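Local coordinates for Slr1438 protein (Synechocystis sp., PDB 3K25) that is of unknown function but probably binds carbohydrate and may act as a sugar isomerase of the aldose 1-epimerase type, at residues 169-173 with 244-250; 31-37 with 48-53; 174-180 with 217-223. All coordinates share one frame. Residues are numbered along the deposited sequence.

Contact 1 of 3, residues 169-173 with 244-250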
loop_
_atom_site.group_PDB
_atom_site.type_symbol
_atom_site.label_atom_id
_atom_site.label_comp_id
_atom_site.label_asym_id
_atom_site.label_seq_id
_atom_site.Cartn_x
_atom_site.Cartn_y
_atom_site.Cartn_z
ATOM N N CYS A 169 -5.413 -7.056 13.249
ATOM C CA CYS A 169 -6.413 -8.098 13.301
ATOM C C CYS A 169 -5.912 -9.297 14.096
ATOM O O CYS A 169 -5.098 -10.079 13.602
ATOM C CB CYS A 169 -6.745 -8.522 11.877
ATOM S SG CYS A 169 -8.168 -9.597 11.752
ATOM N N ARG A 170 -6.411 -9.445 15.320
ATOM C CA ARG A 170 -6.006 -10.543 16.192
ATOM C C ARG A 170 -6.942 -11.730 16.054
ATOM O O ARG A 170 -6.533 -12.813 15.640
ATOM C CB ARG A 170 -5.994 -10.071 17.645
ATOM C CG ARG A 170 -5.482 -11.089 18.649
ATOM C CD ARG A 170 -5.542 -10.502 20.050
ATOM N NE ARG A 170 -4.741 -9.282 20.166
ATOM C CZ ARG A 170 -4.894 -8.368 21.121
ATOM N NH1 ARG A 170 -5.827 -8.525 22.054
ATOM N NH2 ARG A 170 -4.114 -7.292 21.146
ATOM N N GLU A 171 -8.203 -11.516 16.408
ATOM C CA GLU A 171 -9.210 -12.566 16.326
ATOM C C GLU A 171 -9.739 -12.640 14.901
ATOM O O GLU A 171 -10.731 -11.993 14.565
ATOM C CB GLU A 171 -10.358 -12.267 17.295
ATOM C CG GLU A 171 -9.924 -12.073 18.741
ATOM C CD GLU A 171 -9.097 -13.234 19.267
ATOM O OE1 GLU A 171 -9.530 -14.397 19.105
ATOM O OE2 GLU A 171 -8.018 -12.981 19.848
ATOM N N LYS A 172 -9.077 -13.443 14.072
ATOM C CA LYS A 172 -9.446 -13.594 12.668
ATOM C C LYS A 172 -10.717 -14.402 12.404
ATOM O O LYS A 172 -11.426 -14.159 11.423
ATOM C CB LYS A 172 -8.278 -14.214 11.903
ATOM C CG LYS A 172 -6.985 -13.408 12.002
ATOM C CD LYS A 172 -5.854 -14.092 11.247
ATOM C CE LYS A 172 -4.547 -13.321 11.357
ATOM N NZ LYS A 172 -3.441 -14.047 10.662
ATOM N N LEU A 173 -11.009 -15.356 13.280
ATOM C CA LEU A 173 -12.184 -16.203 13.123
ATOM C C LEU A 173 -13.487 -15.414 12.988
ATOM O O LEU A 173 -14.301 -15.702 12.116
ATOM C CB LEU A 173 -12.288 -17.167 14.306
ATOM C CG LEU A 173 -13.285 -18.314 14.140
ATOM C CD1 LEU A 173 -12.895 -19.149 12.929
ATOM C CD2 LEU A 173 -13.301 -19.167 15.392
ATOM N N THR A 244 -2.394 -12.554 4.561
ATOM C CA THR A 244 -2.509 -12.860 5.980
ATOM C C THR A 244 -1.823 -14.182 6.291
ATOM O O THR A 244 -1.829 -15.098 5.470
ATOM C CB THR A 244 -3.989 -12.928 6.426
ATOM O OG1 THR A 244 -4.057 -13.325 7.801
ATOM C CG2 THR A 244 -4.761 -13.918 5.577
ATOM N N VAL A 245 -1.211 -14.271 7.466
ATOM C CA VAL A 245 -0.521 -15.495 7.861
ATOM C C VAL A 245 -0.779 -15.861 9.318
ATOM O O VAL A 245 -0.997 -14.992 10.174
ATOM C CB VAL A 245 1.016 -15.386 7.661
ATOM C CG1 VAL A 245 1.332 -14.962 6.237
ATOM C CG2 VAL A 245 1.606 -14.414 8.664
ATOM N N ALA A 246 -0.750 -17.163 9.587
ATOM C CA ALA A 246 -0.961 -17.675 10.932
ATOM C C ALA A 246 0.047 -17.022 11.879
ATOM O O ALA A 246 1.242 -16.961 11.575
ATOM C CB ALA A 246 -0.789 -19.196 10.939
ATOM N N GLY A 247 -0.434 -16.525 13.015
ATOM C CA GLY A 247 0.459 -15.896 13.971
ATOM C C GLY A 247 0.448 -14.376 13.949
ATOM O O GLY A 247 -0.097 -13.746 14.857
ATOM N N LYS A 248 1.052 -13.781 12.922
ATOM C CA LYS A 248 1.099 -12.326 12.808
ATOM C C LYS A 248 -0.321 -11.753 12.746
ATOM O O LYS A 248 -1.135 -12.166 11.926
ATOM C CB LYS A 248 1.919 -11.938 11.577
ATOM C CG LYS A 248 3.269 -12.668 11.526
ATOM C CD LYS A 248 4.298 -12.006 10.597
ATOM C CE LYS A 248 4.902 -10.731 11.212
ATOM N NZ LYS A 248 5.961 -10.094 10.360
ATOM N N ASP A 249 -0.606 -10.801 13.628
ATOM C CA ASP A 249 -1.935 -10.206 13.720
ATOM C C ASP A 249 -2.279 -9.057 12.769
ATOM O O ASP A 249 -2.464 -7.910 13.194
ATOM C CB ASP A 249 -2.201 -9.765 15.169
ATOM C CG ASP A 249 -2.225 -10.935 16.144
ATOM O OD1 ASP A 249 -3.018 -11.878 15.926
ATOM O OD2 ASP A 249 -1.456 -10.914 17.128
ATOM N N TYR A 250 -2.394 -9.376 11.483
ATOM C CA TYR A 250 -2.745 -8.378 10.481
ATOM C C TYR A 250 -3.483 -8.990 9.297
ATOM O O TYR A 250 -3.294 -10.162 8.961
ATOM C CB TYR A 250 -1.490 -7.655 9.968
ATOM C CG TYR A 250 -0.508 -8.505 9.174
ATOM C CD1 TYR A 250 0.683 -8.948 9.747
ATOM C CD2 TYR A 250 -0.753 -8.820 7.834
ATOM C CE1 TYR A 250 1.613 -9.679 9.005
ATOM C CE2 TYR A 250 0.170 -9.553 7.081
ATOM C CZ TYR A 250 1.353 -9.974 7.673
ATOM O OH TYR A 250 2.289 -10.653 6.926
#
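A lysine plugged into a beta hairpin turn defines this contact, in which the loop following strand 157-168 lies against the connection between strands 239-245 and 250-256. Just past strand 157-168, C169 N donates to D249 O at 3.1 Å, beside the pairing of that strand with 250-256. R170 lies beside D249, its CA 3.3 Å from D249 OD1. The chain then bends at an inverse gamma turn centred on E171, and K172 reaches back. Its side chain, fully extended beyond chi1, carries NZ into the hollow of the turn, where it donates hydrogen bonds to T244 OG1 at 3.0 Å and K248 O at 3.2 Å; V245 O lies 2.7 Å from the same NZ. The ammonium group sits among oxygens of the strand end and of the connecting loop, a setting suited to its positive charge. A second inverse gamma turn, centred on D249, leads into strand 250-256, while at the backbone angles of G247 a CB would collide with A246 O, so glycine suits. Y250, its CA-to-CB bond directed away from the loop, meets Y166 edge-to-face, and also Y47 and W243. Here a lysine from a neighbouring loop fills a hairpin connection of the antiparallel galactose mutarotase-like beta fold.

Contact 2 of 3, residues 31-37 with 48-53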
loop_
_atom_site.group_PDB
_atom_site.type_symbol
_atom_site.label_atom_id
_atom_site.label_comp_id
_atom_site.label_asym_id
_atom_site.label_seq_id
_atom_site.Cartn_x
_atom_site.Cartn_y
_atom_site.Cartn_z
ATOM N N ARG A 31 11.566 6.501 4.335
ATOM C CA ARG A 31 11.422 5.060 4.156
ATOM C C ARG A 31 10.285 4.712 3.213
ATOM O O ARG A 31 9.436 3.887 3.544
ATOM C CB ARG A 31 11.137 4.366 5.486
ATOM C CG ARG A 31 12.236 4.448 6.491
ATOM C CD ARG A 31 13.487 3.757 6.026
ATOM N NE ARG A 31 14.022 2.949 7.114
ATOM C CZ ARG A 31 13.612 1.717 7.379
ATOM N NH1 ARG A 31 12.681 1.169 6.620
ATOM N NH2 ARG A 31 14.107 1.052 8.413
ATOM N N GLY A 32 10.248 5.349 2.051
ATOM C CA GLY A 32 9.199 5.054 1.095
ATOM C C GLY A 32 7.903 5.827 1.254
ATOM O O GLY A 32 6.873 5.363 0.777
ATOM N N GLY A 33 7.940 7.001 1.883
ATOM C CA GLY A 33 6.721 7.782 2.075
ATOM C C GLY A 33 5.688 6.910 2.764
ATOM O O GLY A 33 4.499 6.935 2.451
ATOM N N LEU A 34 6.177 6.144 3.730
ATOM C CA LEU A 34 5.401 5.177 4.475
ATOM C C LEU A 34 4.639 5.611 5.721
ATOM O O LEU A 34 5.196 6.248 6.620
ATOM C CB LEU A 34 6.329 4.009 4.863
ATOM C CG LEU A 34 5.781 2.899 5.768
ATOM C CD1 LEU A 34 4.738 2.088 4.996
ATOM C CD2 LEU A 34 6.910 1.997 6.245
ATOM N N VAL A 35 3.357 5.243 5.753
ATOM C CA VAL A 35 2.479 5.459 6.904
ATOM C C VAL A 35 2.819 4.207 7.721
ATOM O O VAL A 35 2.621 3.090 7.247
ATOM C CB VAL A 35 0.971 5.371 6.523
ATOM C CG1 VAL A 35 0.118 5.246 7.779
ATOM C CG2 VAL A 35 0.558 6.590 5.750
ATOM N N THR A 36 3.337 4.368 8.927
ATOM C CA THR A 36 3.697 3.196 9.708
ATOM C C THR A 36 2.620 2.800 10.696
ATOM O O THR A 36 2.218 1.642 10.744
ATOM C CB THR A 36 4.981 3.438 10.478
ATOM O OG1 THR A 36 4.808 4.588 11.315
ATOM C CG2 THR A 36 6.126 3.696 9.526
ATOM N N GLU A 37 2.156 3.763 11.487
ATOM C CA GLU A 37 1.131 3.484 12.492
ATOM C C GLU A 37 -0.005 4.486 12.438
ATOM O O GLU A 37 0.189 5.636 12.055
ATOM C CB GLU A 37 1.749 3.492 13.894
ATOM C CG GLU A 37 3.024 2.678 14.014
ATOM C CD GLU A 37 3.445 2.436 15.455
ATOM O OE1 GLU A 37 3.267 3.337 16.306
ATOM O OE2 GLU A 37 3.971 1.341 15.736
ATOM N N PHE A 48 2.078 -3.023 12.876
ATOM C CA PHE A 48 3.423 -2.576 12.546
ATOM C C PHE A 48 4.508 -3.273 13.346
ATOM O O PHE A 48 4.529 -3.206 14.569
ATOM C CB PHE A 48 3.538 -1.064 12.755
ATOM C CG PHE A 48 4.728 -0.447 12.071
ATOM C CD1 PHE A 48 4.843 -0.488 10.680
ATOM C CD2 PHE A 48 5.729 0.176 12.809
ATOM C CE1 PHE A 48 5.940 0.083 10.030
ATOM C CE2 PHE A 48 6.830 0.749 12.169
ATOM C CZ PHE A 48 6.933 0.702 10.771
ATOM N N ASP A 49 5.417 -3.933 12.644
ATOM C CA ASP A 49 6.508 -4.643 13.293
ATOM C C ASP A 49 7.671 -3.680 13.555
ATOM O O ASP A 49 8.552 -3.509 12.708
ATOM C CB ASP A 49 6.975 -5.791 12.403
ATOM C CG ASP A 49 7.965 -6.697 13.099
ATOM O OD1 ASP A 49 8.748 -6.175 13.925
ATOM O OD2 ASP A 49 7.969 -7.919 12.808
ATOM N N ARG A 50 7.669 -3.073 14.741
ATOM C CA ARG A 50 8.689 -2.105 15.150
ATOM C C ARG A 50 10.115 -2.635 15.187
ATOM O O ARG A 50 11.033 -1.997 14.670
ATOM C CB ARG A 50 8.335 -1.519 16.517
ATOM C CG ARG A 50 7.055 -0.698 16.526
ATOM C CD ARG A 50 6.761 -0.153 17.902
ATOM N NE ARG A 50 5.534 0.632 17.906
ATOM C CZ ARG A 50 4.930 1.077 19.002
ATOM N NH1 ARG A 50 5.444 0.810 20.195
ATOM N NH2 ARG A 50 3.810 1.789 18.905
ATOM N N GLU A 51 10.305 -3.794 15.802
ATOM C CA GLU A 51 11.632 -4.374 15.890
ATOM C C GLU A 51 12.233 -4.572 14.514
ATOM O O GLU A 51 13.363 -4.166 14.248
ATOM C CB GLU A 51 11.561 -5.704 16.619
ATOM C CG GLU A 51 11.377 -5.543 18.102
ATOM C CD GLU A 51 10.661 -6.716 18.711
ATOM O OE1 GLU A 51 9.422 -6.781 18.558
ATOM O OE2 GLU A 51 11.337 -7.573 19.327
ATOM N N ARG A 52 11.467 -5.198 13.635
ATOM C CA ARG A 52 11.933 -5.446 12.283
ATOM C C ARG A 52 12.299 -4.134 11.585
ATOM O O ARG A 52 13.320 -4.053 10.902
ATOM C CB ARG A 52 10.849 -6.169 11.495
ATOM C CG ARG A 52 11.267 -6.621 10.119
ATOM C CD ARG A 52 10.052 -7.105 9.363
ATOM N NE ARG A 52 10.379 -7.539 8.012
ATOM C CZ ARG A 52 10.946 -8.703 7.714
ATOM N NH1 ARG A 52 11.249 -9.562 8.680
ATOM N NH2 ARG A 52 11.210 -9.006 6.448
ATOM N N PHE A 53 11.466 -3.111 11.777
ATOM C CA PHE A 53 11.673 -1.801 11.158
ATOM C C PHE A 53 13.009 -1.178 11.561
ATOM O O PHE A 53 13.422 -0.143 11.017
ATOM C CB PHE A 53 10.536 -0.852 11.552
ATOM C CG PHE A 53 10.459 0.399 10.709
ATOM C CD1 PHE A 53 10.530 1.655 11.304
ATOM C CD2 PHE A 53 10.259 0.317 9.327
ATOM C CE1 PHE A 53 10.397 2.822 10.544
ATOM C CE2 PHE A 53 10.124 1.469 8.546
ATOM C CZ PHE A 53 10.191 2.727 9.154
#
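A loop can be fastened to a sheet largely through side chains, and segment 48-53, packed on strand 34-40 and the residues leading into it, illustrates how. F48 comes first and points its CA-to-CB bond at the strand. T36 lies over one face of its ring in a CH-pi contact, with T36 CB 3.5 Å from the ring centroid, while L34 CD2 approaches F48 CE1 at 4.4 Å. The hydroxyl of T36 is engaged elsewhere, bonded to S26 O on the adjoining strand 23-28. D49 turns away from strand 34-40 and organises its own loop instead: D49 OD1 accepts from R52 N at 2.9 Å, an Asx motif, and D49 O accepts from F53 N at 3.1 Å. At R50 the charged tie appears. Its extended side chain brings the guanidinium edge to the carboxylate of E37, with R50 NE 2.8 Å from E37 OE2 and R50 NH2 3.1 Å from E37 OE1, a bidentate salt bridge. The helical backbone angles of 50-53 then bring the chain round so that F53 can fold its ring back beside that of F48. L34 CD2 touches F53 CE2 at 4.0 Å, and the guanidinium of R31 lies over the ring in an off-centre cation-pi contact, R31 CZ being 4.2 Å from the centroid. T36 and E37 both face S26, so the strand receiving this loop carries a classic beta bulge, set in the small antiparallel sheet near the N-terminus of this mutarotase-like beta fold.

Contact 3 of 3, residues 174-180 with 217-223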
loop_
_atom_site.group_PDB
_atom_site.type_symbol
_atom_site.label_atom_id
_atom_site.label_comp_id
_atom_site.label_asym_id
_atom_site.label_seq_id
_atom_site.Cartn_x
_atom_site.Cartn_y
_atom_site.Cartn_z
ATOM N N GLY A 174 -13.681 -14.419 13.844
ATOM C CA GLY A 174 -14.907 -13.641 13.791
ATOM C C GLY A 174 -14.984 -12.600 12.689
ATOM O O GLY A 174 -15.989 -11.894 12.559
ATOM N N ILE A 175 -13.931 -12.510 11.885
ATOM C CA ILE A 175 -13.877 -11.531 10.803
ATOM C C ILE A 175 -14.945 -11.726 9.725
ATOM O O ILE A 175 -15.053 -12.793 9.117
ATOM C CB ILE A 175 -12.482 -11.535 10.112
ATOM C CG1 ILE A 175 -11.398 -11.157 11.121
ATOM C CG2 ILE A 175 -12.460 -10.543 8.952
ATOM C CD1 ILE A 175 -11.577 -9.771 11.735
ATOM N N THR A 176 -15.730 -10.677 9.501
ATOM C CA THR A 176 -16.766 -10.678 8.476
ATOM C C THR A 176 -16.147 -10.002 7.246
ATOM O O THR A 176 -15.631 -8.888 7.351
ATOM C CB THR A 176 -17.998 -9.860 8.931
ATOM O OG1 THR A 176 -18.652 -10.537 10.010
ATOM C CG2 THR A 176 -18.974 -9.672 7.786
ATOM N N LEU A 177 -16.181 -10.673 6.096
ATOM C CA LEU A 177 -15.615 -10.110 4.868
ATOM C C LEU A 177 -16.658 -9.599 3.873
ATOM O O LEU A 177 -17.827 -9.977 3.913
ATOM C CB LEU A 177 -14.712 -11.132 4.166
ATOM C CG LEU A 177 -13.297 -11.284 4.731
ATOM C CD1 LEU A 177 -12.459 -12.172 3.807
ATOM C CD2 LEU A 177 -12.659 -9.905 4.863
ATOM N N ALA A 178 -16.210 -8.735 2.971
ATOM C CA ALA A 178 -17.080 -8.155 1.967
ATOM C C ALA A 178 -16.237 -7.717 0.781
ATOM O O ALA A 178 -15.961 -6.528 0.592
ATOM C CB ALA A 178 -17.836 -6.967 2.551
ATOM N N ILE A 179 -15.824 -8.702 -0.006
ATOM C CA ILE A 179 -15.021 -8.477 -1.196
ATOM C C ILE A 179 -15.948 -8.661 -2.402
ATOM O O ILE A 179 -16.606 -9.687 -2.529
ATOM C CB ILE A 179 -13.882 -9.491 -1.242
ATOM C CG1 ILE A 179 -13.113 -9.432 0.086
ATOM C CG2 ILE A 179 -12.988 -9.219 -2.442
ATOM C CD1 ILE A 179 -12.111 -10.566 0.291
ATOM N N PRO A 180 -16.010 -7.661 -3.299
ATOM C CA PRO A 180 -16.854 -7.674 -4.504
ATOM C C PRO A 180 -16.306 -8.461 -5.686
ATOM O O PRO A 180 -15.986 -7.900 -6.734
ATOM C CB PRO A 180 -17.005 -6.197 -4.821
ATOM C CG PRO A 180 -15.630 -5.677 -4.482
ATOM C CD PRO A 180 -15.291 -6.379 -3.174
ATOM N N ARG A 217 -14.994 -0.638 -3.898
ATOM C CA ARG A 217 -14.790 -0.695 -2.458
ATOM C C ARG A 217 -14.783 -2.115 -1.926
ATOM O O ARG A 217 -15.063 -3.061 -2.648
ATOM C CB ARG A 217 -15.882 0.092 -1.724
ATOM C CG ARG A 217 -17.303 -0.443 -1.916
ATOM C CD ARG A 217 -18.293 0.262 -0.989
ATOM N NE ARG A 217 -18.114 1.714 -0.992
ATOM C CZ ARG A 217 -18.354 2.515 -2.032
ATOM N NH1 ARG A 217 -18.802 2.017 -3.184
ATOM N NH2 ARG A 217 -18.119 3.821 -1.926
ATOM N N ALA A 218 -14.476 -2.234 -0.639
ATOM C CA ALA A 218 -14.413 -3.516 0.066
ATOM C C ALA A 218 -14.200 -3.223 1.563
ATOM O O ALA A 218 -13.735 -2.142 1.934
ATOM C CB ALA A 218 -13.264 -4.358 -0.482
ATOM N N HIS A 219 -14.541 -4.176 2.423
ATOM C CA HIS A 219 -14.371 -3.962 3.853
ATOM C C HIS A 219 -14.437 -5.263 4.620
ATOM O O HIS A 219 -14.644 -6.327 4.040
ATOM C CB HIS A 219 -15.445 -2.997 4.386
ATOM C CG HIS A 219 -16.806 -3.610 4.536
ATOM N ND1 HIS A 219 -17.089 -4.579 5.476
ATOM C CD2 HIS A 219 -17.965 -3.385 3.871
ATOM C CE1 HIS A 219 -18.361 -4.923 5.384
ATOM N NE2 HIS A 219 -18.916 -4.213 4.418
ATOM N N PHE A 220 -14.229 -5.172 5.926
ATOM C CA PHE A 220 -14.297 -6.341 6.796
ATOM C C PHE A 220 -14.680 -5.866 8.187
ATOM O O PHE A 220 -14.332 -4.757 8.599
ATOM C CB PHE A 220 -12.969 -7.107 6.815
ATOM C CG PHE A 220 -11.884 -6.446 7.610
ATOM C CD1 PHE A 220 -11.792 -6.644 8.990
ATOM C CD2 PHE A 220 -10.930 -5.648 6.979
ATOM C CE1 PHE A 220 -10.756 -6.063 9.735
ATOM C CE2 PHE A 220 -9.889 -5.059 7.714
ATOM C CZ PHE A 220 -9.804 -5.270 9.096
ATOM N N ILE A 221 -15.421 -6.702 8.899
ATOM C CA ILE A 221 -15.880 -6.343 10.229
ATOM C C ILE A 221 -15.355 -7.307 11.282
ATOM O O ILE A 221 -15.530 -8.522 11.171
ATOM C CB ILE A 221 -17.431 -6.300 10.265
ATOM C CG1 ILE A 221 -17.936 -5.443 9.098
ATOM C CG2 ILE A 221 -17.919 -5.719 11.598
ATOM C CD1 ILE A 221 -19.442 -5.364 8.979
ATOM N N ASP A 222 -14.688 -6.752 12.288
ATOM C CA ASP A 222 -14.145 -7.548 13.377
ATOM C C ASP A 222 -14.951 -7.270 14.639
ATOM O O ASP A 222 -14.844 -6.197 15.236
ATOM C CB ASP A 222 -12.671 -7.213 13.613
ATOM C CG ASP A 222 -12.092 -7.959 14.800
ATOM O OD1 ASP A 222 -12.414 -9.158 14.963
ATOM O OD2 ASP A 222 -11.311 -7.357 15.567
ATOM N N PRO A 223 -15.791 -8.233 15.047
ATOM C CA PRO A 223 -16.616 -8.076 16.244
ATOM C C PRO A 223 -15.776 -7.941 17.508
ATOM O O PRO A 223 -16.039 -7.074 18.340
ATOM C CB PRO A 223 -17.467 -9.344 16.244
ATOM C CG PRO A 223 -17.615 -9.643 14.793
ATOM C CD PRO A 223 -16.202 -9.430 14.294
#
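T176, A178 and I175 bury some 60 Å² each, and between them they explain how strand 176-178 joins strand 217-222. T176 makes the two shortest hydrogen bonds. Its N donates to I221 O and its O accepts from I221 N, both at 2.7 Å, so the two residues form an antiparallel hydrogen-bonded pair; their CB atoms lie 3.8 Å apart on one face of the sheet. T176 O also lies 2.9 Å from F220 CA, a CA-H...O contact. Two residues on, A178 forms the next hydrogen-bonded pair, with H219, although the bond from H219 N to A178 O is weak at 3.3 Å. The small methyl group lets the imidazole fold across it: A178 CB sits 3.6 Å from the centroid of the H219 ring, over its face, on the same side of the sheet as T176 and I221.

The strands run antiparallel at 172°, their axes 4.6 Å apart at closest approach, and form an edge of a large antiparallel sheet in the mutarotase-like beta fold, with 176-178 outermost and 227-233 beyond 217-222.

I175 precedes the paired strand, and its side chain reaches across to the other segment: I175 CG2 meets F220 CD1 at 4.0 Å and I175 CD1 meets D222 CB at 3.4 Å, while the D222 carboxylate forms a salt bridge with R225. L177 opposes F220 in a non-hydrogen-bonded pair, L177 CD2 lying 3.4 Å from F220 CB. On the face they share, L177 reaches L242 of strand 239-245 and F220 packs on I229.

Contact 2 closes first along the chain; contact 1 opens later, and contact 3 forms wholly within the interval that contact 1 spans. Contacts 1 and 3 are neighbours, with centres about 14 Å apart, and they touch where C169 SG meets I175 CD1 at 3.4 Å. Contact 1 belongs to the curled sheet, contact 3 to the edge of the other large sheet, so the loop 169-175 ties the two large sheets together. Contact 2, on a separate small N-terminal sheet, meets contact 1 through D49 and K248, a long, weak ion pair; their centres are about 18 Å apart, and those of contacts 2 and 3 about 24 Å.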